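Local coordinates for protein malate dehydrogenase (Aeropyrum pernix, PDB 2D4A) that catalyses the reversible oxidation of malate to oxaloacetate, using either NAD or NADP as cofactor, and works as a homotetramer, at residues D24-A30 against I54-N60; S68-T74 against A110-T116. All coordinates share one frame; numbering follows the deposited sequence.

Contact 1 (D24-A30 against I54-N60)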
ATOM      1  N   ASP B  24      -0.406  12.141  -4.975  1.00 29.02           N
ATOM      2  CA  ASP B  24      -0.173  13.245  -5.889  1.00 27.98           C
ATOM      3  C   ASP B  24       0.955  14.058  -5.294  1.00 28.38           C
ATOM      4  O   ASP B  24       1.509  13.686  -4.263  1.00 29.22           O
ATOM      5  CB  ASP B  24      -1.478  14.063  -5.996  1.00 27.45           C
ATOM      6  CG  ASP B  24      -1.347  15.314  -6.847  1.00 26.63           C
ATOM      7  OD1 ASP B  24      -0.330  15.466  -7.565  1.00 28.48           O
ATOM      8  OD2 ASP B  24      -2.289  16.144  -6.798  1.00 21.48           O
ATOM      9  N   ASP B  25       1.321  15.148  -5.947  1.00 29.01           N
ATOM     10  CA  ASP B  25       2.374  15.982  -5.409  1.00 30.13           C
ATOM     11  C   ASP B  25       1.730  16.819  -4.332  1.00 29.81           C
ATOM     12  O   ASP B  25       0.519  17.053  -4.365  1.00 27.96           O
ATOM     13  CB  ASP B  25       2.957  16.888  -6.486  1.00 30.71           C
ATOM     14  CG  ASP B  25       3.613  16.110  -7.598  1.00 33.60           C
ATOM     15  OD1 ASP B  25       4.114  14.985  -7.336  1.00 33.17           O
ATOM     16  OD2 ASP B  25       3.651  16.628  -8.736  1.00 36.83           O
ATOM     17  N   LEU B  26       2.517  17.254  -3.356  1.00 30.28           N
ATOM     18  CA  LEU B  26       1.939  18.079  -2.309  1.00 32.14           C
ATOM     19  C   LEU B  26       2.843  19.259  -1.985  1.00 31.07           C
ATOM     20  O   LEU B  26       4.057  19.118  -1.908  1.00 29.99           O
ATOM     21  CB  LEU B  26       1.609  17.229  -1.068  1.00 33.96           C
ATOM     22  CG  LEU B  26       2.670  16.708  -0.106  1.00 35.67           C
ATOM     23  CD1 LEU B  26       2.096  15.569   0.718  1.00 36.05           C
ATOM     24  CD2 LEU B  26       3.863  16.234  -0.881  1.00 38.63           C
ATOM     25  N   LEU B  27       2.222  20.430  -1.847  1.00 31.40           N
ATOM     26  CA  LEU B  27       2.914  21.688  -1.570  1.00 31.17           C
ATOM     27  C   LEU B  27       2.502  22.274  -0.217  1.00 32.10           C
ATOM     28  O   LEU B  27       1.317  22.492   0.032  1.00 32.72           O
ATOM     29  CB  LEU B  27       2.591  22.689  -2.689  1.00 30.85           C
ATOM     30  CG  LEU B  27       3.185  24.102  -2.783  1.00 30.02           C
ATOM     31  CD1 LEU B  27       2.101  25.135  -2.581  1.00 28.92           C
ATOM     32  CD2 LEU B  27       4.314  24.271  -1.786  1.00 30.72           C
ATOM     33  N   LEU B  28       3.486  22.529   0.646  1.00 31.66           N
ATOM     34  CA  LEU B  28       3.248  23.099   1.974  1.00 30.67           C
ATOM     35  C   LEU B  28       3.403  24.617   1.993  1.00 31.27           C
ATOM     36  O   LEU B  28       4.418  25.144   1.536  1.00 30.98           O
ATOM     37  CB  LEU B  28       4.245  22.548   2.998  1.00 31.93           C
ATOM     38  CG  LEU B  28       4.177  21.151   3.606  1.00 31.97           C
ATOM     39  CD1 LEU B  28       2.822  20.964   4.243  1.00 33.07           C
ATOM     40  CD2 LEU B  28       4.439  20.102   2.550  1.00 33.31           C
ATOM     41  N   ILE B  29       2.415  25.321   2.540  1.00 31.08           N
ATOM     42  CA  ILE B  29       2.498  26.773   2.654  1.00 32.02           C
ATOM     43  C   ILE B  29       2.188  27.214   4.089  1.00 33.46           C
ATOM     44  O   ILE B  29       1.242  26.722   4.712  1.00 34.00           O
ATOM     45  CB  ILE B  29       1.533  27.490   1.676  1.00 32.47           C
ATOM     46  CG1 ILE B  29       1.856  27.091   0.233  1.00 33.53           C
ATOM     47  CG2 ILE B  29       1.680  29.003   1.807  1.00 30.13           C
ATOM     48  CD1 ILE B  29       0.899  27.682  -0.802  1.00 35.49           C
ATOM     49  N   ALA B  30       3.012  28.132   4.625  1.00 42.34           N
ATOM     50  CA  ALA B  30       2.869  28.699   5.957  1.00 43.41           C
ATOM     51  C   ALA B  30       3.570  30.055   5.983  1.00 44.24           C
ATOM     52  O   ALA B  30       4.509  30.296   5.226  1.00 43.66           O
ATOM     53  CB  ALA B  30       3.464  27.761   7.003  1.00 43.27           C
ATOM     54  N   ILE B  54       7.132  11.270  -5.692  1.00 30.12           N
ATOM     55  CA  ILE B  54       6.298  12.484  -5.814  1.00 29.96           C
ATOM     56  C   ILE B  54       7.128  13.712  -5.549  1.00 30.79           C
ATOM     57  O   ILE B  54       8.238  13.593  -4.988  1.00 30.45           O
ATOM     58  CB  ILE B  54       5.054  12.411  -4.925  1.00 29.54           C
ATOM     59  CG1 ILE B  54       5.369  12.348  -3.445  1.00 28.36           C
ATOM     60  CG2 ILE B  54       4.119  11.275  -5.319  1.00 30.39           C
ATOM     61  CD1 ILE B  54       4.165  12.442  -2.514  1.00 26.74           C
ATOM     62  N   ARG B  55       6.575  14.895  -5.747  1.00 32.86           N
ATOM     63  CA  ARG B  55       7.236  16.151  -5.407  1.00 34.25           C
ATOM     64  C   ARG B  55       6.687  16.643  -4.055  1.00 35.02           C
ATOM     65  O   ARG B  55       5.445  16.599  -3.835  1.00 35.59           O
ATOM     66  CB  ARG B  55       7.058  17.224  -6.456  1.00 37.95           C
ATOM     67  CG  ARG B  55       7.552  16.942  -7.850  1.00 45.20           C
ATOM     68  CD  ARG B  55       7.379  18.136  -8.789  1.00 51.03           C
ATOM     69  NE  ARG B  55       8.230  19.257  -8.442  1.00 56.33           N
ATOM     70  CZ  ARG B  55       8.343  20.393  -9.107  1.00 58.49           C
ATOM     71  NH1 ARG B  55       7.659  20.610 -10.225  1.00 58.45           N
ATOM     72  NH2 ARG B  55       9.155  21.353  -8.654  1.00 58.95           N
ATOM     73  N   ILE B  56       7.597  17.306  -3.304  1.00 33.82           N
ATOM     74  CA  ILE B  56       7.194  17.891  -2.033  1.00 32.59           C
ATOM     75  C   ILE B  56       7.900  19.240  -1.897  1.00 32.99           C
ATOM     76  O   ILE B  56       9.123  19.326  -1.976  1.00 33.91           O
ATOM     77  CB  ILE B  56       7.562  17.022  -0.824  1.00 31.57           C
ATOM     78  CG1 ILE B  56       6.943  15.639  -0.946  1.00 31.51           C
ATOM     79  CG2 ILE B  56       7.049  17.688   0.446  1.00 33.17           C
ATOM     80  CD1 ILE B  56       7.796  14.540  -0.404  1.00 37.26           C
ATOM     81  N   SER B  57       7.120  20.290  -1.681  1.00 33.81           N
ATOM     82  CA  SER B  57       7.678  21.623  -1.557  1.00 33.91           C
ATOM     83  C   SER B  57       7.094  22.399  -0.399  1.00 33.78           C
ATOM     84  O   SER B  57       6.019  22.082   0.109  1.00 33.08           O
ATOM     85  CB  SER B  57       7.426  22.415  -2.831  1.00 34.13           C
ATOM     86  OG  SER B  57       7.863  21.692  -3.962  1.00 39.19           O
ATOM     87  N   GLY B  58       7.815  23.440  -0.007  1.00 33.82           N
ATOM     88  CA  GLY B  58       7.375  24.297   1.075  1.00 33.72           C
ATOM     89  C   GLY B  58       7.542  25.719   0.598  1.00 33.30           C
ATOM     90  O   GLY B  58       8.567  26.042   0.005  1.00 33.26           O
ATOM     91  N   SER B  59       6.552  26.569   0.841  1.00 32.20           N
ATOM     92  CA  SER B  59       6.646  27.948   0.394  1.00 31.44           C
ATOM     93  C   SER B  59       6.016  28.961   1.350  1.00 32.64           C
ATOM     94  O   SER B  59       5.186  28.609   2.187  1.00 32.85           O
ATOM     95  CB  SER B  59       6.000  28.068  -0.980  1.00 29.66           C
ATOM     96  OG  SER B  59       6.108  29.381  -1.467  1.00 30.73           O
ATOM     97  N   ASN B  60       6.431  30.220   1.240  1.00 33.06           N
ATOM     98  CA  ASN B  60       5.865  31.274   2.083  1.00 32.73           C
ATOM     99  C   ASN B  60       5.002  32.157   1.216  1.00 32.47           C
ATOM    100  O   ASN B  60       4.434  33.147   1.674  1.00 31.34           O
ATOM    101  CB  ASN B  60       6.955  32.140   2.695  1.00 33.54           C
ATOM    102  CG  ASN B  60       7.768  31.405   3.708  1.00 35.36           C
ATOM    103  OD1 ASN B  60       7.229  30.776   4.613  1.00 37.28           O
ATOM    104  ND2 ASN B  60       9.079  31.480   3.574  1.00 37.24           N
TER
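L28 O is gripped from strand 56-59 by two groups. S59 N gives it a hydrogen bond of 2.7 Å, and G58 CA adds a C-H...O contact. One step back, S57 O accepts L28 N. L26 N to R55 O and S57 N to L26 O continue the parallel ladder, and a weak bond from A30 N to S59 O ends it. At the other end a side chain takes over. D25 OD1 accepts R55 N at 2.9 Å, with the donor above the carboxylate plane. D25 CG lies beside its own backbone N (chi1 -63°), which brings the carboxylate over to R55. Helix 35-50 connects the two strands in a beta-alpha-beta unit of the Rossmann fold, and 56-59 is an edge strand within this chain. L26, L28 and I56 share one face. There L28 CD2 lies alongside I56 CG2 at 4.1 Å. Helix 9-21 covers L26 and L28, and helix 35-50 covers I56. On the other face L27 CD2 rests on S57 CB at 3.8 Å. S59 OG bonds to D64, and D24 forms a salt bridge with K237.

Contact 2 (S68-T74 against A110-T116)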
ATOM      1  N   SER B  68      -4.198  23.974  -7.833  1.00 38.72           N
ATOM      2  CA  SER B  68      -4.481  22.897  -6.876  1.00 36.96           C
ATOM      3  C   SER B  68      -5.929  22.446  -6.952  1.00 37.30           C
ATOM      4  O   SER B  68      -6.850  23.256  -6.939  1.00 35.91           O
ATOM      5  CB  SER B  68      -4.216  23.337  -5.431  1.00 35.22           C
ATOM      6  OG  SER B  68      -2.896  23.783  -5.236  1.00 36.49           O
ATOM      7  N   ASP B  69      -6.112  21.139  -7.006  1.00 38.89           N
ATOM      8  CA  ASP B  69      -7.431  20.560  -7.052  1.00 40.52           C
ATOM      9  C   ASP B  69      -8.018  20.595  -5.645  1.00 38.00           C
ATOM     10  O   ASP B  69      -9.196  20.884  -5.449  1.00 36.86           O
ATOM     11  CB  ASP B  69      -7.334  19.116  -7.548  1.00 46.03           C
ATOM     12  CG  ASP B  69      -6.730  19.023  -8.929  1.00 53.03           C
ATOM     13  OD1 ASP B  69      -5.500  19.256  -9.067  1.00 55.99           O
ATOM     14  OD2 ASP B  69      -7.490  18.735  -9.890  1.00 57.62           O
ATOM     15  N   ILE B  70      -7.164  20.311  -4.671  1.00 35.66           N
ATOM     16  CA  ILE B  70      -7.558  20.273  -3.278  1.00 33.36           C
ATOM     17  C   ILE B  70      -6.660  21.131  -2.403  1.00 33.41           C
ATOM     18  O   ILE B  70      -5.429  21.084  -2.513  1.00 34.25           O
ATOM     19  CB  ILE B  70      -7.500  18.837  -2.752  1.00 32.16           C
ATOM     20  CG1 ILE B  70      -8.298  17.932  -3.699  1.00 31.76           C
ATOM     21  CG2 ILE B  70      -8.000  18.783  -1.304  1.00 28.90           C
ATOM     22  CD1 ILE B  70      -8.129  16.452  -3.454  1.00 34.00           C
ATOM     23  N   VAL B  71      -7.292  21.916  -1.537  1.00 32.18           N
ATOM     24  CA  VAL B  71      -6.593  22.779  -0.594  1.00 30.37           C
ATOM     25  C   VAL B  71      -7.019  22.345   0.802  1.00 29.61           C
ATOM     26  O   VAL B  71      -8.181  22.496   1.170  1.00 29.46           O
ATOM     27  CB  VAL B  71      -6.968  24.258  -0.789  1.00 29.99           C
ATOM     28  CG1 VAL B  71      -6.383  25.085   0.348  1.00 30.64           C
ATOM     29  CG2 VAL B  71      -6.446  24.759  -2.128  1.00 28.82           C
ATOM     30  N   LEU B  72      -6.083  21.798   1.569  1.00 28.49           N
ATOM     31  CA  LEU B  72      -6.381  21.339   2.918  1.00 28.51           C
ATOM     32  C   LEU B  72      -6.031  22.426   3.937  1.00 29.60           C
ATOM     33  O   LEU B  72      -4.870  22.804   4.076  1.00 30.95           O
ATOM     34  CB  LEU B  72      -5.599  20.054   3.223  1.00 27.11           C
ATOM     35  CG  LEU B  72      -5.779  18.852   2.275  1.00 27.18           C
ATOM     36  CD1 LEU B  72      -4.932  17.693   2.767  1.00 26.86           C
ATOM     37  CD2 LEU B  72      -7.237  18.439   2.194  1.00 26.37           C
ATOM     38  N   VAL B  73      -7.046  22.926   4.640  1.00 30.26           N
ATOM     39  CA  VAL B  73      -6.869  23.970   5.644  1.00 29.79           C
ATOM     40  C   VAL B  73      -6.765  23.372   7.049  1.00 30.32           C
ATOM     41  O   VAL B  73      -7.688  22.713   7.548  1.00 28.88           O
ATOM     42  CB  VAL B  73      -8.028  24.984   5.572  1.00 30.04           C
ATOM     43  CG1 VAL B  73      -7.892  26.032   6.666  1.00 29.58           C
ATOM     44  CG2 VAL B  73      -8.035  25.652   4.201  1.00 29.75           C
ATOM     45  N   THR B  74      -5.620  23.631   7.676  1.00 30.65           N
ATOM     46  CA  THR B  74      -5.280  23.128   9.005  1.00 30.11           C
ATOM     47  C   THR B  74      -4.559  24.223   9.790  1.00 30.64           C
ATOM     48  O   THR B  74      -4.113  24.009  10.915  1.00 31.03           O
ATOM     49  CB  THR B  74      -4.325  21.951   8.871  1.00 29.03           C
ATOM     50  OG1 THR B  74      -3.076  22.430   8.362  1.00 30.96           O
ATOM     51  CG2 THR B  74      -4.870  20.925   7.877  1.00 27.78           C
ATOM     52  N   ALA B 110     -10.652  25.109  -6.754  1.00 37.26           N
ATOM     53  CA  ALA B 110     -10.247  24.067  -5.805  1.00 35.68           C
ATOM     54  C   ALA B 110     -11.302  23.646  -4.778  1.00 35.21           C
ATOM     55  O   ALA B 110     -12.253  24.377  -4.521  1.00 37.96           O
ATOM     56  CB  ALA B 110      -8.994  24.516  -5.071  1.00 34.83           C
ATOM     57  N   ILE B 111     -11.166  22.432  -4.241  1.00 32.92           N
ATOM     58  CA  ILE B 111     -12.037  21.918  -3.155  1.00 30.33           C
ATOM     59  C   ILE B 111     -11.256  22.148  -1.841  1.00 31.64           C
ATOM     60  O   ILE B 111     -10.054  21.947  -1.796  1.00 32.40           O
ATOM     61  CB  ILE B 111     -12.390  20.447  -3.278  1.00 28.80           C
ATOM     62  CG1 ILE B 111     -13.048  20.090  -4.622  1.00 27.38           C
ATOM     63  CG2 ILE B 111     -13.390  20.037  -2.174  1.00 23.83           C
ATOM     64  CD1 ILE B 111     -13.313  18.618  -4.844  1.00 24.66           C
ATOM     65  N   VAL B 112     -11.955  22.948  -0.856  1.00 21.05           N
ATOM     66  CA  VAL B 112     -11.264  23.173   0.405  1.00 19.68           C
ATOM     67  C   VAL B 112     -11.822  22.311   1.514  1.00 19.53           C
ATOM     68  O   VAL B 112     -13.012  22.003   1.556  1.00 19.47           O
ATOM     69  CB  VAL B 112     -11.286  24.665   0.818  1.00 19.74           C
ATOM     70  CG1 VAL B 112     -10.642  25.442  -0.266  1.00 22.08           C
ATOM     71  CG2 VAL B 112     -12.699  25.184   1.037  1.00 20.89           C
ATOM     72  N   VAL B 113     -10.909  21.822   2.367  1.00 28.27           N
ATOM     73  CA  VAL B 113     -11.382  20.950   3.475  1.00 27.67           C
ATOM     74  C   VAL B 113     -10.809  21.557   4.765  1.00 28.97           C
ATOM     75  O   VAL B 113      -9.589  21.798   4.800  1.00 30.50           O
ATOM     76  CB  VAL B 113     -10.958  19.498   3.311  1.00 26.13           C
ATOM     77  CG1 VAL B 113     -11.447  18.609   4.466  1.00 24.02           C
ATOM     78  CG2 VAL B 113     -11.465  18.870   2.008  1.00 22.68           C
ATOM     79  N   ILE B 114     -11.578  21.904   5.690  1.00 28.27           N
ATOM     80  CA  ILE B 114     -11.070  22.525   6.915  1.00 28.16           C
ATOM     81  C   ILE B 114     -11.011  21.511   8.056  1.00 28.28           C
ATOM     82  O   ILE B 114     -11.867  20.635   8.146  1.00 28.58           O
ATOM     83  CB  ILE B 114     -11.998  23.669   7.382  1.00 29.69           C
ATOM     84  CG1 ILE B 114     -12.506  24.466   6.170  1.00 30.82           C
ATOM     85  CG2 ILE B 114     -11.273  24.563   8.375  1.00 27.81           C
ATOM     86  CD1 ILE B 114     -11.427  25.181   5.407  1.00 35.79           C
ATOM     87  N   THR B 115      -9.994  21.623   8.912  1.00 28.22           N
ATOM     88  CA  THR B 115      -9.874  20.749  10.087  1.00 28.59           C
ATOM     89  C   THR B 115      -9.985  21.637  11.331  1.00 29.22           C
ATOM     90  O   THR B 115     -10.407  21.189  12.391  1.00 29.56           O
ATOM     91  CB  THR B 115      -8.511  19.995  10.195  1.00 28.03           C
ATOM     92  OG1 THR B 115      -7.450  20.946  10.273  1.00 31.21           O
ATOM     93  CG2 THR B 115      -8.280  19.071   9.015  1.00 28.56           C
ATOM     94  N   THR B 116      -9.604  22.901  11.176  1.00 30.06           N
ATOM     95  CA  THR B 116      -9.631  23.871  12.258  1.00 31.20           C
ATOM     96  C   THR B 116     -10.919  23.836  13.076  1.00 32.69           C
ATOM     97  O   THR B 116     -12.018  23.761  12.518  1.00 32.78           O
ATOM     98  CB  THR B 116      -9.424  25.305  11.725  1.00 32.67           C
ATOM     99  OG1 THR B 116      -8.394  25.304  10.730  1.00 31.63           O
ATOM    100  CG2 THR B 116      -9.012  26.239  12.858  1.00 33.91           C
TER
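Strands 70-73 and 111-114 run parallel, their axes 4.7 Å apart at closest approach and 17° apart in direction. The register pairs I70 with I111, V71 with V112, L72 with V113 and V73 with I114. Hydrogen bonds alternate: I111 N to D69 O, V71 N to I111 O, V113 N to V71 O and V73 N to V113 O. T115 N then closes the ladder on V73 O at 2.9 Å. V71, V73, V112 and I114 form one face. V73 and I114 lie side by side, with I114 CD1 set against the CB and both methyls of V73. I114 CG1 sits beside its backbone N (chi1 -39°), and the chain then bends (chi2 -64°) to bring CD1 to V73. With an alanine in place of V73 both methyls go, which is likely to open a gap beside I114 CD1 and weaken the packing on M96 of helix 86-106. V71 CG2 meets A110 CB at 3.9 Å. On the opposite face L72 CD2 touches V113 CB at 4.0 Å, and helix 223-237 covers I70, I111 and V113. Helix 86-106 links the two strands, a beta-alpha-beta unit of the Rossmann domain. The side chains of both strands are all apolar. This backbone-bonded core gives way at its C-terminal end to hydroxyls: T74 OG1 bonds to L5 O, and T115 and T116 are probably part of the NADP site.

How the contacts relate
Both contacts belong to the same six-stranded parallel sheet, one in each half. Strand 2-5 lies between them, bonded to 26-29 on one side and to 70-73 on the other. Their centres are 13 Å apart, and their nearest atoms about 5 Å. The chain finishes contact 1 before contact 2 opens, strand 70-73 following 56-59. Both turn their C-terminal ends to the probable NADP site. In contact 1 the A30 side chain is about 3 Å from that of A7. In contact 2 the T74 side chain comes within about 4 Å of G11, and the T116 side chain within about 4 Å of that of N92. The glycine-rich turn and the start of helix 9-21 are thus approached from both halves of the sheet.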